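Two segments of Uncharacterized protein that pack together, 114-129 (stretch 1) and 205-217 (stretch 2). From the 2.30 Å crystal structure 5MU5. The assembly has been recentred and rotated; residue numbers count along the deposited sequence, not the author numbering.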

# COMPACT_ATOMS: atom_id res chain seq x y z
N GLN A 114 -16.63 -14.97 20.00
CA GLN A 114 -16.65 -14.54 18.60
C GLN A 114 -16.53 -13.01 18.55
O GLN A 114 -15.78 -12.48 17.78
CB GLN A 114 -17.96 -14.97 17.94
CG GLN A 114 -17.94 -14.79 16.42
CD GLN A 114 -19.33 -14.80 15.77
OE1 GLN A 114 -20.33 -15.19 16.38
NE2 GLN A 114 -19.39 -14.38 14.52
N HIS A 115 -17.29 -12.33 19.40
CA HIS A 115 -17.30 -10.87 19.42
C HIS A 115 -16.92 -10.41 20.81
O HIS A 115 -17.21 -11.09 21.78
CB HIS A 115 -18.71 -10.33 19.07
CG HIS A 115 -19.18 -10.71 17.70
ND1 HIS A 115 -18.42 -10.50 16.57
CD2 HIS A 115 -20.35 -11.26 17.27
CE1 HIS A 115 -19.08 -10.92 15.50
NE2 HIS A 115 -20.25 -11.39 15.91
N PRO A 116 -16.25 -9.26 20.91
CA PRO A 116 -15.96 -8.80 22.26
C PRO A 116 -17.24 -8.51 23.09
O PRO A 116 -18.25 -8.07 22.54
CB PRO A 116 -15.19 -7.49 22.02
CG PRO A 116 -14.65 -7.61 20.65
CD PRO A 116 -15.72 -8.34 19.90
N GLU A 117 -17.17 -8.77 24.39
CA GLU A 117 -18.25 -8.37 25.31
C GLU A 117 -18.00 -7.00 25.92
O GLU A 117 -18.80 -6.52 26.71
CB GLU A 117 -18.42 -9.40 26.42
CG GLU A 117 -19.47 -10.45 26.10
CD GLU A 117 -19.55 -11.56 27.14
OE1 GLU A 117 -18.93 -11.43 28.22
OE2 GLU A 117 -20.25 -12.56 26.88
N GLU A 118 -16.91 -6.36 25.53
CA GLU A 118 -16.53 -5.07 26.06
C GLU A 118 -16.57 -4.00 24.94
O GLU A 118 -16.34 -4.30 23.78
CB GLU A 118 -15.11 -5.16 26.66
CG GLU A 118 -14.04 -5.70 25.68
CD GLU A 118 -12.62 -5.69 26.23
OE1 GLU A 118 -12.44 -5.59 27.47
OE2 GLU A 118 -11.68 -5.79 25.41
N SER A 119 -16.90 -2.78 25.31
CA SER A 119 -16.78 -1.65 24.38
C SER A 119 -15.31 -1.30 24.33
O SER A 119 -14.59 -1.51 25.31
CB SER A 119 -17.58 -0.43 24.86
OG SER A 119 -18.94 -0.55 24.52
N GLY A 120 -14.85 -0.77 23.21
CA GLY A 120 -13.45 -0.39 23.07
C GLY A 120 -13.06 -0.08 21.64
O GLY A 120 -13.81 0.60 20.93
N GLY A 121 -11.91 -0.57 21.21
CA GLY A 121 -11.41 -0.31 19.86
C GLY A 121 -10.56 0.96 19.80
O GLY A 121 -10.88 1.98 20.46
N PHE A 122 -9.49 0.89 19.01
CA PHE A 122 -8.54 1.97 18.89
C PHE A 122 -9.15 3.16 18.18
O PHE A 122 -9.02 4.29 18.64
CB PHE A 122 -7.32 1.51 18.11
CG PHE A 122 -6.20 2.50 18.10
CD1 PHE A 122 -6.21 3.56 17.21
CD2 PHE A 122 -5.13 2.36 18.95
CE1 PHE A 122 -5.17 4.49 17.19
CE2 PHE A 122 -4.08 3.26 18.93
CZ PHE A 122 -4.11 4.34 18.05
N HIS A 123 -9.84 2.88 17.06
CA HIS A 123 -10.40 3.91 16.20
C HIS A 123 -11.89 4.06 16.37
O HIS A 123 -12.60 3.10 16.66
CB HIS A 123 -10.15 3.56 14.74
CG HIS A 123 -8.70 3.50 14.36
ND1 HIS A 123 -7.97 4.64 14.11
CD2 HIS A 123 -7.87 2.46 14.14
CE1 HIS A 123 -6.74 4.31 13.76
NE2 HIS A 123 -6.65 2.99 13.78
N MET A 124 -12.35 5.28 16.20
CA MET A 124 -13.77 5.59 16.16
C MET A 124 -14.02 6.41 14.92
O MET A 124 -13.33 7.41 14.69
CB MET A 124 -14.18 6.43 17.35
CG MET A 124 -15.56 7.02 17.16
SD MET A 124 -16.26 7.53 18.72
CE MET A 124 -16.55 5.90 19.43
N VAL A 125 -15.01 6.01 14.13
CA VAL A 125 -15.35 6.73 12.90
C VAL A 125 -16.78 7.26 12.94
O VAL A 125 -17.73 6.50 13.04
CB VAL A 125 -15.20 5.82 11.68
CG1 VAL A 125 -15.62 6.56 10.42
CG2 VAL A 125 -13.77 5.32 11.55
N CYS A 126 -16.94 8.57 12.86
CA CYS A 126 -18.26 9.19 12.86
C CYS A 126 -18.56 9.71 11.48
O CYS A 126 -17.86 10.58 10.96
CB CYS A 126 -18.32 10.36 13.83
SG CYS A 126 -17.91 9.85 15.49
N LEU A 127 -19.61 9.16 10.89
CA LEU A 127 -20.01 9.58 9.57
C LEU A 127 -21.11 10.56 9.87
O LEU A 127 -22.23 10.18 10.20
CB LEU A 127 -20.50 8.38 8.78
CG LEU A 127 -19.36 7.38 8.77
CD1 LEU A 127 -19.89 5.97 8.98
CD2 LEU A 127 -18.54 7.53 7.51
N GLY A 128 -20.75 11.83 9.81
CA GLY A 128 -21.64 12.89 10.21
C GLY A 128 -21.27 13.33 11.63
O GLY A 128 -20.82 12.53 12.46
N LEU A 129 -21.41 14.63 11.86
CA LEU A 129 -21.22 15.22 13.18
C LEU A 129 -22.56 15.77 13.63
O LEU A 129 -23.00 15.50 14.75
CB LEU A 129 -20.18 16.33 13.13
CG LEU A 129 -19.95 17.14 14.41
CD1 LEU A 129 -19.30 16.28 15.48
CD2 LEU A 129 -19.07 18.32 14.11
N ILE A 205 -3.12 -0.87 11.59
CA ILE A 205 -3.19 -2.28 11.88
C ILE A 205 -4.31 -2.74 12.83
O ILE A 205 -4.74 -3.88 12.72
CB ILE A 205 -1.80 -2.79 12.33
CG1 ILE A 205 -1.62 -4.22 11.85
CG2 ILE A 205 -1.61 -2.61 13.84
CD1 ILE A 205 -1.86 -4.44 10.36
N VAL A 206 -4.80 -1.88 13.72
CA VAL A 206 -5.79 -2.31 14.70
C VAL A 206 -7.17 -1.79 14.41
O VAL A 206 -7.83 -1.22 15.29
CB VAL A 206 -5.41 -1.95 16.15
CG1 VAL A 206 -4.22 -2.78 16.59
CG2 VAL A 206 -5.12 -0.46 16.32
N VAL A 207 -7.65 -2.03 13.20
CA VAL A 207 -9.01 -1.60 12.88
C VAL A 207 -10.06 -2.46 13.55
O VAL A 207 -11.21 -2.08 13.56
CB VAL A 207 -9.31 -1.60 11.37
CG1 VAL A 207 -8.54 -0.47 10.71
CG2 VAL A 207 -9.02 -2.96 10.72
N ASP A 208 -9.68 -3.61 14.10
CA ASP A 208 -10.67 -4.48 14.72
C ASP A 208 -11.50 -3.76 15.80
O ASP A 208 -10.96 -3.12 16.68
CB ASP A 208 -10.04 -5.74 15.31
CG ASP A 208 -11.06 -6.60 16.02
OD1 ASP A 208 -11.94 -7.16 15.36
OD2 ASP A 208 -10.99 -6.72 17.25
N TRP A 209 -12.82 -3.89 15.70
CA TRP A 209 -13.77 -3.38 16.69
C TRP A 209 -13.86 -1.86 16.68
O TRP A 209 -14.28 -1.24 17.66
CB TRP A 209 -13.47 -3.93 18.08
CG TRP A 209 -14.68 -4.10 18.98
CD1 TRP A 209 -14.88 -3.55 20.21
CD2 TRP A 209 -15.85 -4.89 18.70
NE1 TRP A 209 -16.10 -3.94 20.71
CE2 TRP A 209 -16.71 -4.77 19.80
CE3 TRP A 209 -16.23 -5.71 17.63
CZ2 TRP A 209 -17.93 -5.43 19.86
CZ3 TRP A 209 -17.46 -6.35 17.70
CH2 TRP A 209 -18.29 -6.20 18.78
N THR A 210 -13.47 -1.27 15.55
CA THR A 210 -13.68 0.15 15.31
C THR A 210 -15.19 0.45 15.37
O THR A 210 -15.99 -0.20 14.71
CB THR A 210 -13.13 0.53 13.91
OG1 THR A 210 -11.70 0.37 13.88
CG2 THR A 210 -13.49 1.97 13.52
N ARG A 211 -15.56 1.41 16.20
CA ARG A 211 -16.93 1.87 16.29
C ARG A 211 -17.27 2.72 15.08
O ARG A 211 -16.53 3.65 14.73
CB ARG A 211 -17.11 2.71 17.57
CG ARG A 211 -18.56 3.10 17.89
CD ARG A 211 -19.37 1.94 18.41
NE ARG A 211 -20.69 2.37 18.89
CZ ARG A 211 -20.95 2.82 20.11
NH1 ARG A 211 -19.99 2.93 21.02
NH2 ARG A 211 -22.20 3.18 20.43
N LEU A 212 -18.39 2.40 14.44
CA LEU A 212 -18.92 3.17 13.33
C LEU A 212 -20.23 3.81 13.77
O LEU A 212 -21.01 3.18 14.49
CB LEU A 212 -19.19 2.24 12.17
CG LEU A 212 -17.98 1.42 11.72
CD1 LEU A 212 -18.43 0.40 10.69
CD2 LEU A 212 -16.92 2.34 11.15
N PHE A 213 -20.46 5.07 13.38
CA PHE A 213 -21.67 5.78 13.78
C PHE A 213 -22.05 6.84 12.76
O PHE A 213 -21.24 7.66 12.36
CB PHE A 213 -21.47 6.44 15.15
CG PHE A 213 -22.74 6.85 15.80
CD1 PHE A 213 -23.45 5.95 16.59
CD2 PHE A 213 -23.26 8.13 15.60
CE1 PHE A 213 -24.66 6.32 17.17
CE2 PHE A 213 -24.46 8.51 16.19
CZ PHE A 213 -25.17 7.60 16.97
N VAL A 214 -23.32 6.81 12.35
CA VAL A 214 -23.84 7.73 11.37
C VAL A 214 -24.66 8.75 12.15
O VAL A 214 -25.61 8.39 12.83
CB VAL A 214 -24.69 6.97 10.32
CG1 VAL A 214 -25.46 7.93 9.42
CG2 VAL A 214 -23.80 6.05 9.48
N ALA A 215 -24.27 10.02 12.08
CA ALA A 215 -24.89 11.07 12.91
C ALA A 215 -26.29 11.49 12.50
O ALA A 215 -27.06 11.89 13.33
CB ALA A 215 -23.98 12.29 13.00
N TYR A 216 -26.59 11.46 11.21
CA TYR A 216 -27.89 11.83 10.71
C TYR A 216 -28.08 11.07 9.42
O TYR A 216 -27.14 10.41 8.93
CB TYR A 216 -28.01 13.34 10.50
CG TYR A 216 -26.89 13.97 9.69
CD1 TYR A 216 -26.96 14.03 8.30
CD2 TYR A 216 -25.79 14.53 10.31
CE1 TYR A 216 -25.95 14.62 7.56
CE2 TYR A 216 -24.77 15.11 9.57
CZ TYR A 216 -24.86 15.16 8.20
OH TYR A 216 -23.87 15.74 7.46
N ASN A 217 -29.29 11.12 8.88
CA ASN A 217 -29.62 10.35 7.67
C ASN A 217 -29.12 11.02 6.42
O ASN A 217 -29.36 12.20 6.20
CB ASN A 217 -31.12 10.10 7.55
CG ASN A 217 -31.58 8.94 8.41
OD1 ASN A 217 -30.78 8.10 8.86
ND2 ASN A 217 -32.89 8.89 8.65
O HOH W 1 -14.02 2.61 18.82
O HOH W 2 -8.57 -1.88 18.51
O HOH W 3 -10.29 0.19 16.04

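The contact is a parallel pairing of two β-strands, 123-127 against 211-214, extended at its N-terminal end by a loop that wraps a tryptophan and by bridging waters.

The strands run at 13° to one another, and the hydrogen bonds alternate as parallel pairing demands. Val125 offers both its backbone groups to the residues flanking Leu212: Val125 N donates to Arg211 O at 2.9 Å, nearly straight at 176°, and Phe213 N donates to Val125 O at 3.1 Å. Leu127 repeats the pattern two residues on, with Leu127 N to Phe213 O at 2.7 Å and Ala215 N to Leu127 O at 2.8 Å. The ladder frays at its start, where the bond from Arg211 N to His123 O is weak at 3.4 Å; water 1 accepts from Arg211 N while donating to the carbonyls of His123 and Gly120.

Side chains sort by face. Val125 and Leu127 pack on one, with Val125 CB 3.9 Å from Leu212 CD2 and Leu127 CD1 3.9 Å from Val214 CG2. On the other, Met124 CE reaches to 3.7 Å from Arg211 CB.

Trp209, third residue of a type II turn, gives up the most surface of any residue here. Pro116 CD sits 3.3 Å from the centroid of the Trp209 six-membered ring, almost on the ring normal, a CH-π contact, while Trp209 NE1 donates to Glu118 O at 3.1 Å. The indole is thus held by both a face and its one polar atom.

Glycine marks two tight points. A CB on Gly121 would lie 2.3 Å from Trp209 O; one on Gly128 would crowd Ala215 CB at 3.0 Å. The backbone angles of both independently call for glycine.

Water 3 ties the start of the strand to the turn and the residue before it, accepting from His123 N and donating to Val206 O and Thr210 OG1.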